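Local coordinates for Tll1590 protein (Thermosynechococcus elongatus, PDB 6LDQ) that contains a glycosyl transferase 4-like domain of the GT-B clan and is thus probably a glycosyltransferase, seen here as a mostly parallel alpha/beta domain, at residues Gln6-Ile11 with Ala43-Asp48; Met49-Thr54 with Cys68-Leu73; Ile109-Trp114 with Trp131-His136. One frame throughout, in Å; residues are numbered along the deposited sequence.

Interaction 1: Gln6-Ile11 with Ala43-Asp48; sequences QPIALI and AGWHVD
Ile8 and Ala9 run beside Val47 and Asp48 as neighbouring parallel strands, with Ile8 opposite Val47 and Ala9 opposite Asp48. Ile8 grips the second strand with both polar backbone atoms: Ile8 N donates to His46 O at 2.9 Å along an almost straight line, and Ile8 O accepts from Asp48 N at 3.1 Å. One step on, Leu10 N reaches Asp48 O at 3.0 Å on a more bent path of 148°. That carbonyl oxygen has a second visitor, since Ala9 CA makes a CA-H...O contact with Asp48 O at 3.1 Å.

Ile8, Val47 and Leu10 form one apolar patch. CG1 of Ile8 sits between its own backbone N and carbonyl carbon (chi1 70°), which brings it within 3.4 Å of His46 O. Beyond it, Ile8 CD1 meets Val47 CG2 at 4.0 Å, while Ile8 CG2 approaches Trp45 CE3 obliquely at 4.1 Å. Leu10 CD1 touches the other methyl of Val47, CG1. Tyr211 of helix 200-216 and Leu36 and Leu40 of helix 32-42 pack over this side of the sheet. At the N-terminal end, the amide oxygen of Gln6 lies 3.1 Å from His46 CE1, with the amide plane turned 39° from the imidazole, which itself stacks on the ring of His67.

Asp48 and Ala9 occupy the reverse face, where the Asp48 carboxylate forms a salt bridge with Arg69 and a hydrogen bond with Tyr106. The contact therefore separates hydrocarbon packing on one face from a buried but paired carboxylate on the other, and the nearby arginine would favour its ionised form.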
loop_
_atom_site.group_PDB
_atom_site.type_symbol
_atom_site.label_atom_id
_atom_site.label_comp_id
_atom_site.label_asym_id
_atom_site.label_seq_id
_atom_site.Cartn_x
_atom_site.Cartn_y
_atom_site.Cartn_z
ATOM N N GLN A 6 1.748 -9.241 13.365
ATOM C CA GLN A 6 1.500 -10.227 12.290
ATOM C C GLN A 6 0.816 -9.839 10.997
ATOM O O GLN A 6 1.538 -9.332 10.139
ATOM C CB GLN A 6 1.497 -11.710 12.666
ATOM C CG GLN A 6 0.306 -12.287 13.408
ATOM C CD GLN A 6 0.604 -13.751 13.669
ATOM O OE1 GLN A 6 1.727 -14.177 13.524
ATOM N NE2 GLN A 6 -0.380 -14.545 14.052
ATOM N N PRO A 7 -0.508 -9.989 10.849
ATOM C CA PRO A 7 -1.080 -9.982 9.543
ATOM C C PRO A 7 -0.910 -8.583 8.956
ATOM O O PRO A 7 -1.389 -7.706 9.551
ATOM C CB PRO A 7 -2.518 -10.437 9.799
ATOM C CG PRO A 7 -2.802 -9.943 11.175
ATOM C CD PRO A 7 -1.476 -9.831 11.895
ATOM N N ILE A 8 -0.121 -8.457 7.897
ATOM C CA ILE A 8 0.033 -7.126 7.257
ATOM C C ILE A 8 -0.609 -7.183 5.873
ATOM O O ILE A 8 -0.603 -8.200 5.293
ATOM C CB ILE A 8 1.490 -6.662 7.172
ATOM C CG1 ILE A 8 2.302 -7.479 6.183
ATOM C CG2 ILE A 8 2.160 -6.525 8.515
ATOM C CD1 ILE A 8 3.663 -6.946 6.019
ATOM N N ALA A 9 -1.160 -6.070 5.445
ATOM C CA ALA A 9 -1.794 -5.947 4.148
ATOM C C ALA A 9 -1.018 -4.935 3.330
ATOM O O ALA A 9 -0.735 -3.831 3.812
ATOM C CB ALA A 9 -3.262 -5.522 4.273
ATOM N N LEU A 10 -0.651 -5.329 2.114
ATOM C CA LEU A 10 -0.171 -4.400 1.101
ATOM C C LEU A 10 -1.315 -4.179 0.118
ATOM O O LEU A 10 -2.053 -5.115 -0.214
ATOM C CB LEU A 10 1.069 -4.938 0.374
ATOM C CG LEU A 10 2.473 -4.796 1.004
ATOM C CD1 LEU A 10 2.531 -5.171 2.467
ATOM C CD2 LEU A 10 3.511 -5.568 0.192
ATOM N N ILE A 11 -1.493 -2.938 -0.315
ATOM C CA ILE A 11 -2.590 -2.605 -1.214
ATOM C C ILE A 11 -2.029 -1.898 -2.438
ATOM O O ILE A 11 -1.307 -0.905 -2.303
ATOM C CB ILE A 11 -3.643 -1.713 -0.533
ATOM C CG1 ILE A 11 -4.366 -2.485 0.562
ATOM C CG2 ILE A 11 -4.665 -1.223 -1.556
ATOM C CD1 ILE A 11 -5.171 -1.598 1.457
ATOM N N ALA A 43 11.258 -13.191 4.604
ATOM C CA ALA A 43 11.816 -12.752 5.878
ATOM C C ALA A 43 10.901 -13.034 7.066
ATOM O O ALA A 43 11.268 -12.698 8.196
ATOM C CB ALA A 43 12.143 -11.252 5.832
ATOM N N GLY A 44 9.719 -13.617 6.848
ATOM C CA GLY A 44 8.872 -14.072 7.938
ATOM C C GLY A 44 7.580 -13.310 8.134
ATOM O O GLY A 44 6.830 -13.642 9.063
ATOM N N TRP A 45 7.283 -12.307 7.305
ATOM C CA TRP A 45 6.045 -11.557 7.453
ATOM C C TRP A 45 4.874 -12.354 6.896
ATOM O O TRP A 45 5.001 -13.069 5.894
ATOM C CB TRP A 45 6.131 -10.193 6.743
ATOM C CG TRP A 45 7.146 -9.245 7.360
ATOM C CD1 TRP A 45 8.436 -9.067 6.971
ATOM C CD2 TRP A 45 6.950 -8.387 8.488
ATOM N NE1 TRP A 45 9.061 -8.151 7.785
ATOM C CE2 TRP A 45 8.168 -7.715 8.721
ATOM C CE3 TRP A 45 5.868 -8.130 9.332
ATOM C CZ2 TRP A 45 8.328 -6.797 9.745
ATOM C CZ3 TRP A 45 6.031 -7.223 10.358
ATOM C CH2 TRP A 45 7.250 -6.559 10.552
ATOM N N HIS A 46 3.723 -12.224 7.548
ATOM C CA HIS A 46 2.476 -12.788 7.035
ATOM C C HIS A 46 1.797 -11.712 6.189
ATOM O O HIS A 46 1.305 -10.723 6.735
ATOM C CB HIS A 46 1.587 -13.241 8.190
ATOM C CG HIS A 46 2.266 -14.185 9.136
ATOM N ND1 HIS A 46 1.610 -14.769 10.199
ATOM C CD2 HIS A 46 3.539 -14.649 9.178
ATOM C CE1 HIS A 46 2.452 -15.553 10.855
ATOM N NE2 HIS A 46 3.628 -15.500 10.253
ATOM N N VAL A 47 1.780 -11.892 4.863
ATOM C CA VAL A 47 1.462 -10.820 3.912
ATOM C C VAL A 47 0.252 -11.186 3.052
ATOM O O VAL A 47 0.309 -12.147 2.274
ATOM C CB VAL A 47 2.642 -10.513 2.978
ATOM C CG1 VAL A 47 2.259 -9.351 2.024
ATOM C CG2 VAL A 47 3.930 -10.255 3.755
ATOM N N ASP A 48 -0.787 -10.347 3.107
ATOM C CA ASP A 48 -1.921 -10.369 2.189
ATOM C C ASP A 48 -1.812 -9.125 1.305
ATOM O O ASP A 48 -1.846 -8.011 1.822
ATOM C CB ASP A 48 -3.253 -10.352 2.951
ATOM C CG ASP A 48 -3.583 -11.708 3.646
ATOM O OD1 ASP A 48 -3.075 -12.742 3.189
ATOM O OD2 ASP A 48 -4.358 -11.706 4.624
#

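Interaction 2: Met49-Thr54 with Cys68-Leu73; sequences MFTRKT and CRTIRL
Met49 to Arg52 pair with Thr70 to Leu73 as parallel neighbours in the Rossmann-like sheet, through five backbone hydrogen bonds that include Ile71 N to Met49 O at 2.7 Å and carry on to Lys53 N, which donates to Leu73 O. The side chain of Arg72 runs beside that of Thr51, pointing the same way, and crosses Lys53 obliquely. Its CB packs on Lys53 CG at 3.6 Å, and its CG faces the methyl of Thr51, CG2, at 4.0 Å. A bend at chi3 (75°) turns NE out of the extended course set by chi2; NE and CZ both lie near Arg52 O. At the tip, Arg72 NH1 returns to Thr51 CG2 at 3.7 Å. Arg52 O lies over one face of the guanidinium, 3.5 Å from Arg72 NH2 but badly angled for a hydrogen bond, whereas Thr54 OG1 sits at the edge, 3.3 Å from the same NH2. That nitrogen's salt-bridge partner is Asp58, which also accepts from Thr54 N.

On the opposite face, Phe50 and Ile71 lie side by side, with Leu73 CD1 meeting Phe50 CD2 obliquely; helix 90-104 covers this group. Phe50 CD2 is 3.6 Å from Ile71 CG2. At the start of the strands, the bend at chi3 (-76°) places Met49 CE 3.6 Å from Cys68 SG.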
loop_
_atom_site.group_PDB
_atom_site.type_symbol
_atom_site.label_atom_id
_atom_site.label_comp_id
_atom_site.label_asym_id
_atom_site.label_seq_id
_atom_site.Cartn_x
_atom_site.Cartn_y
_atom_site.Cartn_z
ATOM N N MET A 49 -1.671 -9.319 -0.007
ATOM C CA MET A 49 -1.616 -8.235 -0.981
ATOM C C MET A 49 -2.951 -8.163 -1.716
ATOM O O MET A 49 -3.466 -9.194 -2.156
ATOM C CB MET A 49 -0.476 -8.464 -1.979
ATOM C CG MET A 49 0.934 -8.336 -1.391
ATOM S SD MET A 49 2.151 -9.123 -2.465
ATOM C CE MET A 49 1.796 -10.827 -2.038
ATOM N N PHE A 50 -3.510 -6.957 -1.840
ATOM C CA PHE A 50 -4.817 -6.753 -2.460
ATOM C C PHE A 50 -4.664 -5.892 -3.712
ATOM O O PHE A 50 -4.007 -4.838 -3.677
ATOM C CB PHE A 50 -5.813 -6.085 -1.493
ATOM C CG PHE A 50 -6.102 -6.891 -0.243
ATOM C CD1 PHE A 50 -5.193 -6.925 0.822
ATOM C CD2 PHE A 50 -7.283 -7.615 -0.132
ATOM C CE1 PHE A 50 -5.476 -7.682 1.971
ATOM C CE2 PHE A 50 -7.564 -8.369 1.013
ATOM C CZ PHE A 50 -6.654 -8.400 2.063
ATOM N N THR A 51 -5.249 -6.360 -4.812
ATOM C CA THR A 51 -5.374 -5.594 -6.037
ATOM C C THR A 51 -6.789 -5.819 -6.560
ATOM O O THR A 51 -7.551 -6.634 -6.020
ATOM C CB THR A 51 -4.277 -5.984 -7.059
ATOM O OG1 THR A 51 -4.348 -5.124 -8.218
ATOM C CG2 THR A 51 -4.384 -7.460 -7.482
ATOM N N ARG A 52 -7.173 -5.053 -7.580
ATOM C CA ARG A 52 -8.501 -5.205 -8.140
ATOM C C ARG A 52 -8.535 -6.355 -9.139
ATOM O O ARG A 52 -7.528 -6.699 -9.769
ATOM C CB ARG A 52 -8.967 -3.904 -8.825
ATOM C CG ARG A 52 -8.152 -3.513 -10.064
ATOM C CD ARG A 52 -8.645 -2.151 -10.635
ATOM N NE ARG A 52 -10.099 -2.129 -10.645
ATOM C CZ ARG A 52 -10.828 -2.389 -11.725
ATOM N NH1 ARG A 52 -10.217 -2.635 -12.872
ATOM N NH2 ARG A 52 -12.160 -2.394 -11.659
ATOM N N LYS A 53 -9.715 -6.958 -9.271
ATOM C CA LYS A 53 -9.969 -7.882 -10.364
ATOM C C LYS A 53 -10.111 -7.121 -11.670
ATOM O O LYS A 53 -10.706 -6.043 -11.711
ATOM C CB LYS A 53 -11.249 -8.663 -10.116
ATOM C CG LYS A 53 -11.104 -9.845 -9.237
ATOM C CD LYS A 53 -12.373 -10.659 -9.301
ATOM C CE LYS A 53 -12.217 -11.966 -8.547
ATOM N NZ LYS A 53 -13.544 -12.627 -8.351
ATOM N N THR A 54 -9.566 -7.692 -12.740
ATOM C CA THR A 54 -9.657 -7.089 -14.062
ATOM C C THR A 54 -10.264 -8.045 -15.084
ATOM O O THR A 54 -10.258 -7.746 -16.284
ATOM C CB THR A 54 -8.276 -6.604 -14.522
ATOM O OG1 THR A 54 -7.384 -7.715 -14.660
ATOM C CG2 THR A 54 -7.680 -5.621 -13.509
ATOM N N CYS A 68 1.827 -15.992 2.396
ATOM C CA CYS A 68 1.868 -14.935 1.392
ATOM C C CYS A 68 0.854 -15.245 0.297
ATOM O O CYS A 68 0.913 -16.311 -0.320
ATOM C CB CYS A 68 3.280 -14.806 0.798
ATOM S SG CYS A 68 3.409 -13.651 -0.592
ATOM N N ARG A 69 -0.064 -14.310 0.039
ATOM C CA ARG A 69 -1.045 -14.491 -1.022
ATOM C C ARG A 69 -1.431 -13.141 -1.617
ATOM O O ARG A 69 -1.276 -12.094 -0.983
ATOM C CB ARG A 69 -2.304 -15.192 -0.512
ATOM C CG ARG A 69 -2.922 -14.533 0.689
ATOM C CD ARG A 69 -3.967 -15.420 1.387
ATOM N NE ARG A 69 -4.657 -14.661 2.424
ATOM C CZ ARG A 69 -5.889 -14.904 2.861
ATOM N NH1 ARG A 69 -6.594 -15.916 2.368
ATOM N NH2 ARG A 69 -6.407 -14.138 3.807
ATOM N N THR A 70 -1.955 -13.188 -2.837
ATOM C CA THR A 70 -2.608 -12.046 -3.476
ATOM C C THR A 70 -4.111 -12.282 -3.453
ATOM O O THR A 70 -4.573 -13.387 -3.765
ATOM C CB THR A 70 -2.131 -11.858 -4.920
ATOM O OG1 THR A 70 -0.710 -11.753 -4.940
ATOM C CG2 THR A 70 -2.736 -10.578 -5.565
ATOM N N ILE A 71 -4.866 -11.255 -3.072
ATOM C CA ILE A 71 -6.324 -11.287 -3.071
ATOM C C ILE A 71 -6.822 -10.286 -4.113
ATOM O O ILE A 71 -6.417 -9.112 -4.104
ATOM C CB ILE A 71 -6.875 -10.975 -1.668
ATOM C CG1 ILE A 71 -6.657 -12.181 -0.736
ATOM C CG2 ILE A 71 -8.339 -10.620 -1.745
ATOM C CD1 ILE A 71 -6.498 -11.819 0.735
ATOM N N ARG A 72 -7.658 -10.750 -5.038
ATOM C CA ARG A 72 -8.192 -9.889 -6.090
ATOM C C ARG A 72 -9.639 -9.553 -5.757
ATOM O O ARG A 72 -10.481 -10.450 -5.613
ATOM C CB ARG A 72 -8.067 -10.548 -7.463
ATOM C CG ARG A 72 -6.622 -10.787 -7.852
ATOM C CD ARG A 72 -6.465 -11.549 -9.148
ATOM N NE ARG A 72 -6.758 -10.714 -10.305
ATOM C CZ ARG A 72 -5.892 -9.876 -10.862
ATOM N NH1 ARG A 72 -4.670 -9.762 -10.364
ATOM N NH2 ARG A 72 -6.256 -9.149 -11.916
ATOM N N LEU A 73 -9.922 -8.268 -5.605
ATOM C CA LEU A 73 -11.215 -7.838 -5.121
ATOM C C LEU A 73 -12.028 -7.330 -6.296
ATOM O O LEU A 73 -11.502 -6.640 -7.173
ATOM C CB LEU A 73 -11.084 -6.744 -4.063
ATOM C CG LEU A 73 -10.234 -7.030 -2.815
ATOM C CD1 LEU A 73 -9.916 -5.725 -2.112
ATOM C CD2 LEU A 73 -10.962 -7.988 -1.868
#

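Interaction 3: Ile109-Trp114 with Trp131-His136; sequences IHTNYW and WLHTYH
Thr111 OG1 lies between two rings of the adjacent strand. It accepts from Trp131 NE1 at 2.8 Å, close to the indole plane, and is hydrogen-bonded to His133 ND1; the modelled 2.4 Å between Thr111 OG1 and His133 ND1 is so short that its exact value is doubtful. On the other face of the sheet, His110 NE2 and Thr134 OG1 are hydrogen-bonded at 2.7 Å, either being able to donate, and the same Thr134 hydroxyl also bonds Tyr32. His110 has its second nitrogen, ND1, bonded to Tyr211, so both ring nitrogens are engaged and the ring's rotation is set. Further along, His136 NE2 donates to Asn112 OD1 at 2.7 Å, nearly straight (167°), although the donor is tilted 32° from the amide carbonyl plane.

Four backbone hydrogen bonds join the parallel strands, the last from Tyr113 N to Thr134 O. Thr111 O stands over the centre of the His133 ring. Leu132 CB makes a CH-pi contact over one face of His110, 4.3 Å from the ring centroid.

A thiocyanate ion, probably from the crystallisation liquor, lies about 3 Å from the His133 side chain and may mark a pocket in this beta-alpha-beta unit, built from strand 108-112, helix 113-126 and strand 130-134.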
loop_
_atom_site.group_PDB
_atom_site.type_symbol
_atom_site.label_atom_id
_atom_site.label_comp_id
_atom_site.label_asym_id
_atom_site.label_seq_id
_atom_site.Cartn_x
_atom_site.Cartn_y
_atom_site.Cartn_z
ATOM N N ILE A 109 -0.852 -1.575 7.366
ATOM C CA ILE A 109 -1.328 -1.579 5.995
ATOM C C ILE A 109 -0.391 -0.689 5.200
ATOM O O ILE A 109 -0.167 0.460 5.583
ATOM C CB ILE A 109 -2.779 -1.073 5.888
ATOM C CG1 ILE A 109 -3.722 -1.923 6.753
ATOM C CG2 ILE A 109 -3.214 -1.098 4.442
ATOM C CD1 ILE A 109 -5.215 -1.668 6.449
ATOM N N HIS A 110 0.155 -1.218 4.105
ATOM C CA HIS A 110 1.141 -0.511 3.287
ATOM C C HIS A 110 0.543 -0.315 1.900
ATOM O O HIS A 110 0.371 -1.280 1.153
ATOM C CB HIS A 110 2.468 -1.280 3.237
ATOM C CG HIS A 110 3.552 -0.590 2.459
ATOM N ND1 HIS A 110 4.826 -1.109 2.345
ATOM C CD2 HIS A 110 3.548 0.564 1.744
ATOM C CE1 HIS A 110 5.563 -0.300 1.601
ATOM N NE2 HIS A 110 4.814 0.725 1.228
ATOM N N THR A 111 0.237 0.938 1.562
ATOM C CA THR A 111 -0.460 1.318 0.342
ATOM C C THR A 111 0.533 1.757 -0.730
ATOM O O THR A 111 1.611 2.270 -0.421
ATOM C CB THR A 111 -1.448 2.446 0.647
ATOM O OG1 THR A 111 -0.792 3.493 1.367
ATOM C CG2 THR A 111 -2.550 1.910 1.523
ATOM N N ASN A 112 0.181 1.512 -1.993
ATOM C CA ASN A 112 1.076 1.749 -3.119
ATOM C C ASN A 112 0.420 2.675 -4.136
ATOM O O ASN A 112 -0.650 2.357 -4.657
ATOM C CB ASN A 112 1.449 0.465 -3.836
ATOM C CG ASN A 112 2.584 0.672 -4.820
ATOM O OD1 ASN A 112 3.693 1.061 -4.437
ATOM N ND2 ASN A 112 2.320 0.408 -6.089
ATOM N N TYR A 113 1.110 3.772 -4.470
ATOM C CA TYR A 113 0.592 4.818 -5.356
ATOM C C TYR A 113 -0.589 5.571 -4.742
ATOM O O TYR A 113 -1.350 5.026 -3.940
ATOM C CB TYR A 113 0.201 4.238 -6.723
ATOM C CG TYR A 113 0.005 5.292 -7.800
ATOM C CD1 TYR A 113 0.989 6.238 -8.064
ATOM C CD2 TYR A 113 -1.158 5.319 -8.564
ATOM C CE1 TYR A 113 0.817 7.194 -9.054
ATOM C CE2 TYR A 113 -1.346 6.267 -9.545
ATOM C CZ TYR A 113 -0.353 7.201 -9.790
ATOM O OH TYR A 113 -0.540 8.139 -10.776
ATOM N N TRP A 114 -0.782 6.832 -5.159
ATOM C CA TRP A 114 -1.724 7.695 -4.450
ATOM C C TRP A 114 -3.135 7.123 -4.423
ATOM O O TRP A 114 -3.869 7.358 -3.455
ATOM C CB TRP A 114 -1.704 9.109 -5.061
ATOM C CG TRP A 114 -2.359 9.272 -6.397
ATOM C CD1 TRP A 114 -1.753 9.209 -7.620
ATOM C CD2 TRP A 114 -3.738 9.597 -6.648
ATOM N NE1 TRP A 114 -2.680 9.456 -8.625
ATOM C CE2 TRP A 114 -3.903 9.684 -8.048
ATOM C CE3 TRP A 114 -4.846 9.809 -5.826
ATOM C CZ2 TRP A 114 -5.129 10.000 -8.637
ATOM C CZ3 TRP A 114 -6.064 10.107 -6.414
ATOM C CH2 TRP A 114 -6.195 10.194 -7.803
ATOM N N TRP A 131 0.226 2.900 9.160
ATOM C CA TRP A 131 -0.031 3.113 7.740
ATOM C C TRP A 131 1.245 3.616 7.077
ATOM O O TRP A 131 1.728 4.709 7.397
ATOM C CB TRP A 131 -1.185 4.098 7.541
ATOM C CG TRP A 131 -1.488 4.432 6.109
ATOM C CD1 TRP A 131 -1.246 3.656 5.011
ATOM C CD2 TRP A 131 -2.109 5.630 5.623
ATOM N NE1 TRP A 131 -1.663 4.304 3.871
ATOM C CE2 TRP A 131 -2.202 5.516 4.222
ATOM C CE3 TRP A 131 -2.593 6.791 6.237
ATOM C CZ2 TRP A 131 -2.760 6.521 3.423
ATOM C CZ3 TRP A 131 -3.134 7.800 5.427
ATOM C CH2 TRP A 131 -3.201 7.649 4.048
ATOM N N LEU A 132 1.799 2.816 6.173
ATOM C CA LEU A 132 2.924 3.249 5.361
ATOM C C LEU A 132 2.469 3.397 3.923
ATOM O O LEU A 132 1.635 2.633 3.440
ATOM C CB LEU A 132 4.087 2.265 5.400
ATOM C CG LEU A 132 4.767 2.132 6.753
ATOM C CD1 LEU A 132 4.151 0.925 7.427
ATOM C CD2 LEU A 132 6.280 2.008 6.608
ATOM N N HIS A 133 3.056 4.360 3.226
ATOM C CA HIS A 133 2.690 4.569 1.840
ATOM C C HIS A 133 3.931 4.765 0.993
ATOM O O HIS A 133 4.821 5.537 1.358
ATOM C CB HIS A 133 1.762 5.756 1.675
ATOM C CG HIS A 133 1.188 5.815 0.309
ATOM N ND1 HIS A 133 -0.071 5.358 0.011
ATOM C CD2 HIS A 133 1.761 6.126 -0.871
ATOM C CE1 HIS A 133 -0.284 5.483 -1.287
ATOM N NE2 HIS A 133 0.809 5.962 -1.844
ATOM N N THR A 134 3.987 4.059 -0.128
ATOM C CA THR A 134 5.024 4.252 -1.128
ATOM C C THR A 134 4.531 5.198 -2.230
ATOM O O THR A 134 3.514 4.931 -2.878
ATOM C CB THR A 134 5.452 2.921 -1.724
ATOM O OG1 THR A 134 6.086 2.126 -0.692
ATOM C CG2 THR A 134 6.420 3.177 -2.868
ATOM N N TYR A 135 5.284 6.268 -2.448
ATOM C CA TYR A 135 5.030 7.277 -3.474
ATOM C C TYR A 135 5.573 6.840 -4.830
ATOM O O TYR A 135 6.627 6.216 -4.912
ATOM C CB TYR A 135 5.727 8.594 -3.118
ATOM C CG TYR A 135 5.617 9.571 -4.269
ATOM C CD1 TYR A 135 4.388 10.030 -4.639
ATOM C CD2 TYR A 135 6.702 9.962 -5.030
ATOM C CE1 TYR A 135 4.181 10.892 -5.671
ATOM C CE2 TYR A 135 6.514 10.866 -6.107
ATOM C CZ TYR A 135 5.222 11.304 -6.402
ATOM O OH TYR A 135 4.914 12.152 -7.429
ATOM N N HIS A 136 4.866 7.200 -5.909
ATOM C CA HIS A 136 5.462 7.118 -7.240
ATOM C C HIS A 136 5.003 8.285 -8.099
ATOM O O HIS A 136 3.838 8.689 -8.050
ATOM C CB HIS A 136 5.131 5.840 -8.019
ATOM C CG HIS A 136 5.300 4.582 -7.233
ATOM N ND1 HIS A 136 6.524 3.962 -7.069
ATOM C CD2 HIS A 136 4.400 3.831 -6.556
ATOM C CE1 HIS A 136 6.365 2.874 -6.333
ATOM N NE2 HIS A 136 5.087 2.774 -6.001
HETATM O O HOH W 1 1.870 8.210 -5.816
#

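From the N terminus, interaction 1 closes first, spanning a connection that contains helix 32-42. The chain then runs straight on along strand 47-52 into interaction 2, whose shorter loop holds strand 61-63. Interaction 3 follows, closing over helix 113-126. The three stand in series, and none nests within or crosses another. In space they are joined strand to strand: Leu10 CB of interaction 1 packs on Met49 CG of interaction 2, while the backbones of Ala9 and Ile11 meet that of His110 in interaction 3. Strand 8-11 thus lies between 47-52 and 108-112, and interactions 2 and 3, about 7 Å apart at their nearest atoms, are linked through it within a single sheet.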